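PDB 4ZDM: glutamate receptor kainate-like protein from Pleurobrachia bachei, which binds glycine in its ligand-binding domain and is probably a subunit of a glycine-activated ion channel of the ionotropic glutamate receptor family. Local coordinates for residues Asn3-Met8 with Gln50-Thr55; Met18-Glu23 with Glu246-Tyr251; Gly117-Ser122 with Ile205-Glu210. All coordinates share one frame; numbering follows the deposited sequence. Where two conformers were deposited one is given.

Contact 1: Asn3-Met8 with Gln50-Thr55; sequences NNLNGM and QDLNFT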
# COMPACT_ATOMS: atom_id res chain seq x y z
N ASN A 3 3.11 -17.77 15.82
CA ASN A 3 2.64 -17.52 14.43
C ASN A 3 2.35 -16.05 14.18
O ASN A 3 1.70 -15.40 14.99
CB ASN A 3 1.36 -18.30 14.11
CG ASN A 3 1.58 -19.79 14.05
OD1 ASN A 3 2.73 -20.25 14.04
ND2 ASN A 3 0.49 -20.55 13.98
N ASN A 4 2.80 -15.54 13.03
CA ASN A 4 2.74 -14.14 12.81
C ASN A 4 2.78 -13.85 11.30
O ASN A 4 2.67 -14.73 10.45
CB ASN A 4 3.85 -13.41 13.56
CG ASN A 4 5.25 -13.81 13.15
OD1 ASN A 4 5.73 -13.53 12.05
ND2 ASN A 4 5.98 -14.36 14.12
N LEU A 5 2.86 -12.57 10.97
CA LEU A 5 2.80 -12.13 9.56
C LEU A 5 4.12 -11.97 8.83
O LEU A 5 4.17 -11.49 7.67
CB LEU A 5 2.01 -10.83 9.49
CG LEU A 5 0.59 -10.88 10.01
CD1 LEU A 5 -0.12 -9.55 9.92
CD2 LEU A 5 -0.18 -11.94 9.24
N ASN A 6 5.21 -12.35 9.48
CA ASN A 6 6.49 -12.52 8.82
C ASN A 6 6.95 -11.28 8.10
O ASN A 6 7.52 -11.37 7.01
CB ASN A 6 6.41 -13.72 7.84
CG ASN A 6 6.02 -15.04 8.53
OD1 ASN A 6 6.27 -15.23 9.72
ND2 ASN A 6 5.41 -15.94 7.78
N GLY A 7 6.73 -10.11 8.69
CA GLY A 7 7.21 -8.89 8.14
C GLY A 7 6.41 -8.25 7.03
O GLY A 7 6.85 -7.37 6.28
N MET A 8 5.16 -8.66 6.92
CA MET A 8 4.21 -8.00 6.03
C MET A 8 4.15 -6.53 6.33
O MET A 8 4.21 -6.13 7.48
CB MET A 8 2.79 -8.60 6.22
CG MET A 8 1.73 -8.15 5.24
SD MET A 8 0.16 -9.00 5.66
CE MET A 8 -0.79 -8.47 4.23
N GLN A 50 4.33 -5.46 17.07
CA GLN A 50 5.46 -6.20 17.68
C GLN A 50 5.10 -7.65 17.83
O GLN A 50 5.88 -8.54 17.48
CB GLN A 50 5.81 -5.56 19.02
CG GLN A 50 6.94 -6.22 19.72
CD GLN A 50 7.28 -5.48 21.00
OE1 GLN A 50 6.47 -4.68 21.50
NE2 GLN A 50 8.48 -5.71 21.53
N ASP A 51 3.87 -7.97 18.24
CA ASP A 51 3.41 -9.33 18.37
C ASP A 51 3.20 -10.04 17.05
O ASP A 51 3.70 -11.17 16.84
CB ASP A 51 2.12 -9.35 19.20
CG ASP A 51 1.74 -10.72 19.66
OD1 ASP A 51 1.20 -11.51 18.87
OD2 ASP A 51 2.03 -11.04 20.82
N LEU A 52 2.52 -9.39 16.12
CA LEU A 52 2.16 -10.00 14.85
C LEU A 52 3.24 -9.84 13.78
O LEU A 52 3.12 -10.43 12.72
CB LEU A 52 0.86 -9.42 14.30
CG LEU A 52 -0.51 -9.96 14.72
CD1 LEU A 52 -0.64 -9.79 16.15
CD2 LEU A 52 -1.65 -9.28 14.02
N ASN A 53 4.28 -9.09 14.07
CA ASN A 53 5.43 -8.97 13.15
C ASN A 53 5.04 -8.40 11.81
O ASN A 53 5.19 -9.02 10.76
CB ASN A 53 6.10 -10.32 12.95
CG ASN A 53 7.48 -10.20 12.36
OD1 ASN A 53 8.04 -9.16 12.26
ND2 ASN A 53 8.01 -11.34 11.95
N PHE A 54 4.52 -7.20 11.86
CA PHE A 54 4.24 -6.43 10.64
C PHE A 54 4.81 -5.04 10.77
O PHE A 54 5.00 -4.53 11.89
CB PHE A 54 2.74 -6.33 10.27
CG PHE A 54 1.85 -5.63 11.24
CD1 PHE A 54 1.74 -4.27 11.27
CD2 PHE A 54 1.06 -6.36 12.09
CE1 PHE A 54 0.85 -3.61 12.13
CE2 PHE A 54 0.14 -5.74 12.91
CZ PHE A 54 0.04 -4.37 12.95
N THR A 55 5.16 -4.44 9.63
CA THR A 55 5.53 -3.05 9.57
C THR A 55 4.31 -2.26 9.09
O THR A 55 3.38 -2.83 8.49
CB THR A 55 6.71 -2.78 8.65
OG1 THR A 55 6.41 -3.17 7.33
CG2 THR A 55 7.94 -3.50 9.12
O HOH W 1 0.59 -13.01 16.29
O HOH W 2 7.81 -4.96 5.90
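Asn4 holds CG between its own backbone N and carbonyl carbon (chi1 62°), while Asn53 carries CG anti to its backbone N (chi1 -164°), and the two side-chain amides meet with their planes 73° apart. Asn53 ND2 donates to Asn4 OD1 at 3.2 Å; the oxygen lies close to the amide plane of Asn53, but the nitrogen stands well above the carbonyl plane of Asn4. Asn6 N reaches the same OD1 at 2.9 Å, within that carbonyl plane, so two donors grip one oxygen and fix the rotation of the Asn4 amide. The bond from Asn6 N makes an Asx turn, which runs into a type I' beta turn from Leu5 to Met8. These turns meet the C-terminal end of helix 40-52, where Asn53 leaves helical geometry with positive phi: Leu5 N bonds to Leu52 O (2.8 Å) and Gly7 N to Asn53 O (2.8 Å). Thr55 N bonds to Met8 O at 2.9 Å, where parallel strands 8-13 and 54-59 come together. Leu5 and Phe54 lie side by side, pointing the same way, with Leu5 CD1 4.0 Å from Phe54 CD2. Leu230 of helix 228-240 touches both Leu5 and Leu52, and Met8 packs on Asn86 of the second subunit.

Contact 2: Met18-Glu23 with Glu246-Tyr251; sequences MPFISE and ELYAKY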
# COMPACT_ATOMS: atom_id res chain seq x y z
N MET A 18 -8.92 12.32 19.69
CA MET A 18 -8.58 11.83 21.00
C MET A 18 -9.80 11.29 21.71
O MET A 18 -10.91 11.74 21.46
CB MET A 18 -7.90 12.96 21.77
CG MET A 18 -6.48 13.26 21.28
SD MET A 18 -5.32 11.89 21.49
CE MET A 18 -4.90 12.10 23.22
N PRO A 19 -9.59 10.29 22.60
CA PRO A 19 -8.30 9.80 23.09
C PRO A 19 -7.67 8.68 22.27
O PRO A 19 -6.64 8.13 22.65
CB PRO A 19 -8.66 9.27 24.49
CG PRO A 19 -10.03 8.73 24.30
CD PRO A 19 -10.72 9.66 23.33
N PHE A 20 -8.27 8.38 21.12
CA PHE A 20 -7.89 7.21 20.35
C PHE A 20 -6.63 7.45 19.51
O PHE A 20 -5.71 6.61 19.51
CB PHE A 20 -9.06 6.79 19.48
CG PHE A 20 -10.33 6.53 20.25
CD1 PHE A 20 -10.42 5.44 21.12
CD2 PHE A 20 -11.40 7.41 20.16
CE1 PHE A 20 -11.61 5.24 21.87
CE2 PHE A 20 -12.55 7.18 20.90
CZ PHE A 20 -12.65 6.12 21.74
N ILE A 21 -6.59 8.59 18.79
CA ILE A 21 -5.46 8.96 17.90
C ILE A 21 -5.29 10.45 17.96
O ILE A 21 -6.26 11.19 17.81
CB ILE A 21 -5.69 8.51 16.43
CG1 ILE A 21 -5.98 7.02 16.36
CG2 ILE A 21 -4.48 8.90 15.55
CD1 ILE A 21 -6.32 6.51 14.99
N SER A 22 -4.06 10.90 18.23
CA SER A 22 -3.80 12.35 18.23
C SER A 22 -3.71 12.97 16.86
O SER A 22 -3.61 12.28 15.86
CB SER A 22 -2.50 12.59 18.99
OG SER A 22 -1.40 12.14 18.23
N GLU A 23 -3.75 14.31 16.80
CA GLU A 23 -3.22 14.99 15.62
C GLU A 23 -1.73 14.65 15.47
O GLU A 23 -1.06 14.33 16.46
CB GLU A 23 -3.39 16.52 15.76
CG GLU A 23 -4.80 16.96 15.85
CD GLU A 23 -5.59 16.87 14.56
OE1 GLU A 23 -5.03 16.70 13.47
OE2 GLU A 23 -6.83 17.03 14.63
N GLU A 246 -6.77 0.09 30.80
CA GLU A 246 -5.68 0.86 31.40
C GLU A 246 -5.14 1.96 30.49
O GLU A 246 -4.86 3.06 30.96
CB GLU A 246 -4.53 -0.07 31.80
CG GLU A 246 -4.85 -1.03 32.95
CD GLU A 246 -3.79 -2.14 33.09
OE1 GLU A 246 -2.85 -2.21 32.24
OE2 GLU A 246 -3.90 -2.93 34.05
N LEU A 247 -5.05 1.68 29.19
CA LEU A 247 -4.63 2.73 28.24
C LEU A 247 -5.62 3.85 28.22
O LEU A 247 -5.24 5.02 28.20
CB LEU A 247 -4.46 2.15 26.83
CG LEU A 247 -3.26 1.30 26.56
CD1 LEU A 247 -3.36 0.57 25.25
CD2 LEU A 247 -2.00 2.20 26.57
N TYR A 248 -6.90 3.51 28.16
CA TYR A 248 -7.93 4.54 28.11
C TYR A 248 -7.85 5.41 29.35
O TYR A 248 -7.86 6.65 29.27
CB TYR A 248 -9.31 3.92 27.96
CG TYR A 248 -10.36 4.91 27.57
CD1 TYR A 248 -10.96 5.70 28.54
CD2 TYR A 248 -10.73 5.08 26.25
CE1 TYR A 248 -11.90 6.64 28.19
CE2 TYR A 248 -11.69 5.99 25.90
CZ TYR A 248 -12.26 6.76 26.86
OH TYR A 248 -13.21 7.70 26.53
N ALA A 249 -7.77 4.78 30.49
CA ALA A 249 -7.65 5.54 31.74
C ALA A 249 -6.41 6.41 31.79
O ALA A 249 -6.44 7.57 32.30
CB ALA A 249 -7.69 4.58 32.94
N LYS A 250 -5.29 5.92 31.25
CA LYS A 250 -4.09 6.73 31.23
C LYS A 250 -4.31 8.03 30.44
O LYS A 250 -3.89 9.13 30.88
CB LYS A 250 -2.93 5.94 30.64
CG LYS A 250 -1.65 6.74 30.53
CD LYS A 250 -0.50 5.94 29.98
CE LYS A 250 -0.67 5.76 28.51
NZ LYS A 250 0.56 5.10 27.99
N TYR A 251 -4.92 7.94 29.26
CA TYR A 251 -5.14 9.13 28.48
C TYR A 251 -6.20 10.04 29.09
O TYR A 251 -6.05 11.27 29.04
CB TYR A 251 -5.51 8.74 27.02
CG TYR A 251 -4.29 8.41 26.21
CD1 TYR A 251 -3.57 9.39 25.57
CD2 TYR A 251 -3.81 7.12 26.13
CE1 TYR A 251 -2.44 9.10 24.87
CE2 TYR A 251 -2.65 6.81 25.45
CZ TYR A 251 -1.97 7.80 24.81
OH TYR A 251 -0.83 7.55 24.11
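Pro19 is the bump of this contact, and the hollow it fills lies between Tyr248 and Tyr251, two side chains about one turn apart on helix 243-254. Its ring is shared between them. Pro19 CG presses toward the outer part of the Tyr248 ring, 3.6 Å from Tyr248 CE2 and 3.9 Å from Tyr248 CZ, while Pro19 CB sits against the root of the other tyrosine, 4.1 Å from Tyr251 CB. The peptide bond before Pro19 is cis.

Met18 and Phe20 extend the fit beyond the proline. The Met18 chain is folded, bent at chi2 (-63°) and again at chi3 (-81°); the second bend places CE 3.8 Å from Tyr251 CD1, and the two side chains cross at about a right angle. Phe20 starts out away from the helix, yet its ring returns to put CE1 at the edge of the Tyr248 ring, near that ring's plane and 4.1 Å from Tyr248 CE2. Within the loop, Pro19 CD sits over one face of the Phe20 ring, 3.9 Å above its plane and toward the rim.

No hydrogen bond joins the two segments, so the match is one of apolar shape. Tyr197 of helix 194-198 also touches Met18, Pro19 and Tyr248, and the Tyr251 hydroxyl is bonded to Glu43 and to the backbone of Gly39. Phe20 and Ile21 together face Glu17, a classic beta bulge. The Phe20 side chain comes to about 6 Å from the bound glycine, placing this loop, backed by helix 243-254, beside the ligand cleft of a two-lobed receptor domain with the periplasmic-binding-protein fold.

Contact 3: Gly117-Ser122 with Ile205-Glu210; sequences GALVKS and IVQIGE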
# COMPACT_ATOMS: atom_id res chain seq x y z
N GLY A 117 -24.86 9.22 23.08
CA GLY A 117 -25.33 10.15 24.09
C GLY A 117 -25.67 11.46 23.45
O GLY A 117 -25.02 11.90 22.52
N ALA A 118 -26.68 12.10 24.02
CA ALA A 118 -27.12 13.43 23.60
C ALA A 118 -26.64 14.42 24.65
O ALA A 118 -27.12 14.36 25.79
CB ALA A 118 -28.62 13.44 23.47
N LEU A 119 -25.66 15.26 24.29
CA LEU A 119 -25.07 16.17 25.26
C LEU A 119 -25.41 17.62 24.89
O LEU A 119 -25.59 17.95 23.70
CB LEU A 119 -23.55 15.92 25.36
CG LEU A 119 -23.12 14.78 26.29
CD1 LEU A 119 -23.60 13.41 25.83
CD2 LEU A 119 -21.59 14.84 26.43
N VAL A 120 -25.50 18.47 25.91
CA VAL A 120 -25.98 19.85 25.72
C VAL A 120 -25.36 20.73 26.79
O VAL A 120 -25.06 20.23 27.88
CB VAL A 120 -27.53 19.90 25.76
CG1 VAL A 120 -28.04 19.58 27.17
CG2 VAL A 120 -28.07 21.25 25.24
N LYS A 121 -25.24 22.02 26.49
CA LYS A 121 -24.85 23.02 27.51
C LYS A 121 -26.09 23.26 28.40
O LYS A 121 -27.15 23.60 27.90
CB LYS A 121 -24.35 24.30 26.87
CG LYS A 121 -23.78 25.34 27.86
CD LYS A 121 -23.45 26.64 27.11
CE LYS A 121 -23.30 27.83 28.06
NZ LYS A 121 -23.17 29.08 27.25
N SER A 122 -25.97 22.99 29.68
CA SER A 122 -27.12 23.03 30.60
C SER A 122 -27.70 24.44 30.70
O SER A 122 -26.97 25.40 30.89
CB SER A 122 -26.72 22.54 31.99
OG SER A 122 -27.87 22.42 32.83
N ILE A 205 -21.72 21.05 30.77
CA ILE A 205 -22.16 20.09 29.74
C ILE A 205 -22.81 18.96 30.47
O ILE A 205 -22.22 18.39 31.41
CB ILE A 205 -20.98 19.62 28.88
CG1 ILE A 205 -20.35 20.81 28.15
CG2 ILE A 205 -21.43 18.54 27.87
CD1 ILE A 205 -21.25 21.61 27.28
N VAL A 206 -24.03 18.62 30.07
CA VAL A 206 -24.74 17.49 30.65
C VAL A 206 -25.28 16.54 29.59
O VAL A 206 -25.51 16.93 28.43
CB VAL A 206 -25.90 17.95 31.53
CG1 VAL A 206 -25.36 18.86 32.65
CG2 VAL A 206 -26.94 18.65 30.70
N GLN A 207 -25.56 15.32 30.01
CA GLN A 207 -26.17 14.33 29.13
C GLN A 207 -27.67 14.27 29.35
O GLN A 207 -28.16 14.25 30.48
CB GLN A 207 -25.54 12.95 29.37
CG GLN A 207 -26.18 11.90 28.50
CD GLN A 207 -25.42 10.54 28.42
OE1 GLN A 207 -25.91 9.57 27.80
NE2 GLN A 207 -24.27 10.47 28.99
N ILE A 208 -28.41 14.31 28.27
CA ILE A 208 -29.87 14.18 28.34
C ILE A 208 -30.30 12.72 28.40
O ILE A 208 -30.13 11.96 27.44
CB ILE A 208 -30.51 14.81 27.13
CG1 ILE A 208 -30.23 16.31 27.09
CG2 ILE A 208 -32.03 14.56 27.14
CD1 ILE A 208 -30.47 16.95 25.75
N GLY A 209 -30.87 12.33 29.54
CA GLY A 209 -31.30 10.96 29.68
C GLY A 209 -30.16 9.96 29.66
O GLY A 209 -29.03 10.27 30.03
N GLU A 210 -30.49 8.75 29.23
CA GLU A 210 -29.60 7.63 29.26
C GLU A 210 -28.88 7.42 27.92
O GLU A 210 -29.34 7.87 26.88
CB GLU A 210 -30.37 6.36 29.62
CG GLU A 210 -31.02 6.40 31.02
CD GLU A 210 -29.99 6.54 32.14
OE1 GLU A 210 -29.09 5.69 32.22
OE2 GLU A 210 -30.07 7.52 32.93
O HOH W 3 -28.24 10.46 26.07
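Ala118 O takes the shortest direct hydrogen bond between these strands, from Ile208 N at 2.8 Å and 171°, with the donor nearly in line with the carbonyl; Gln207 CA adds a weaker C-H...O contact to the same oxygen. Further along, Val120 and Val206 form an antiparallel hydrogen-bonded pair: Val120 N donates to Val206 O (3.0 Å) and Val206 N to Val120 O (2.9 Å). The flanking pairs, Leu119 with Gln207 and Lys121 with Ile205, are non-hydrogen-bonded. The short strand axes run at 149° to each other, so the pairing is antiparallel with a clear twist.

On the face of Leu119 and Ile205 the two side chains cross at about a right angle, Leu119 CD2 lying 4.0 Å from Ile205 CG2. Ile205 bends at chi2 (-56°), which brings CD1 to 3.9 Å from Lys121 CA. On the other face Val120 and Val206 lie side by side, Val120 CG1 being 3.8 Å from Val206 CG2; Ile208 CD1 meets the same Val120 methyl at 3.9 Å. Gln207 OE1 is held by Thr211, and Ser122 OG by Asp126.

Strand 112-121 also pairs antiparallel with strand 186-192, so it lies between that strand and 205-221; Met181 of helix 174-182 touches Leu119 and Ile205, while Val187 of strand 186-192 touches Ala118, Val120 and Ile208.

Contacts 1 and 2 interlock along the chain: segment 18-23 falls between 3-8 and 50-55, and its partner 246-251 comes last of all. Contact 3 is nested inside the long loop that contact 2 closes. Strand 8-13 joins the first segments of contacts 1 and 2, and helix 40-52 serves both. Between centres, contacts 1 and 2 are about 24 Å apart and 2 and 3 about 22 Å; 1 and 3, at about 43 Å, lie on opposite sides of the chain's centre, yet reach the same branched sheet. The spread is consistent with the two-lobed domain of related receptors: contact 1 at the far end of one lobe, contact 3 in the other, contact 2 beside the glycine cleft.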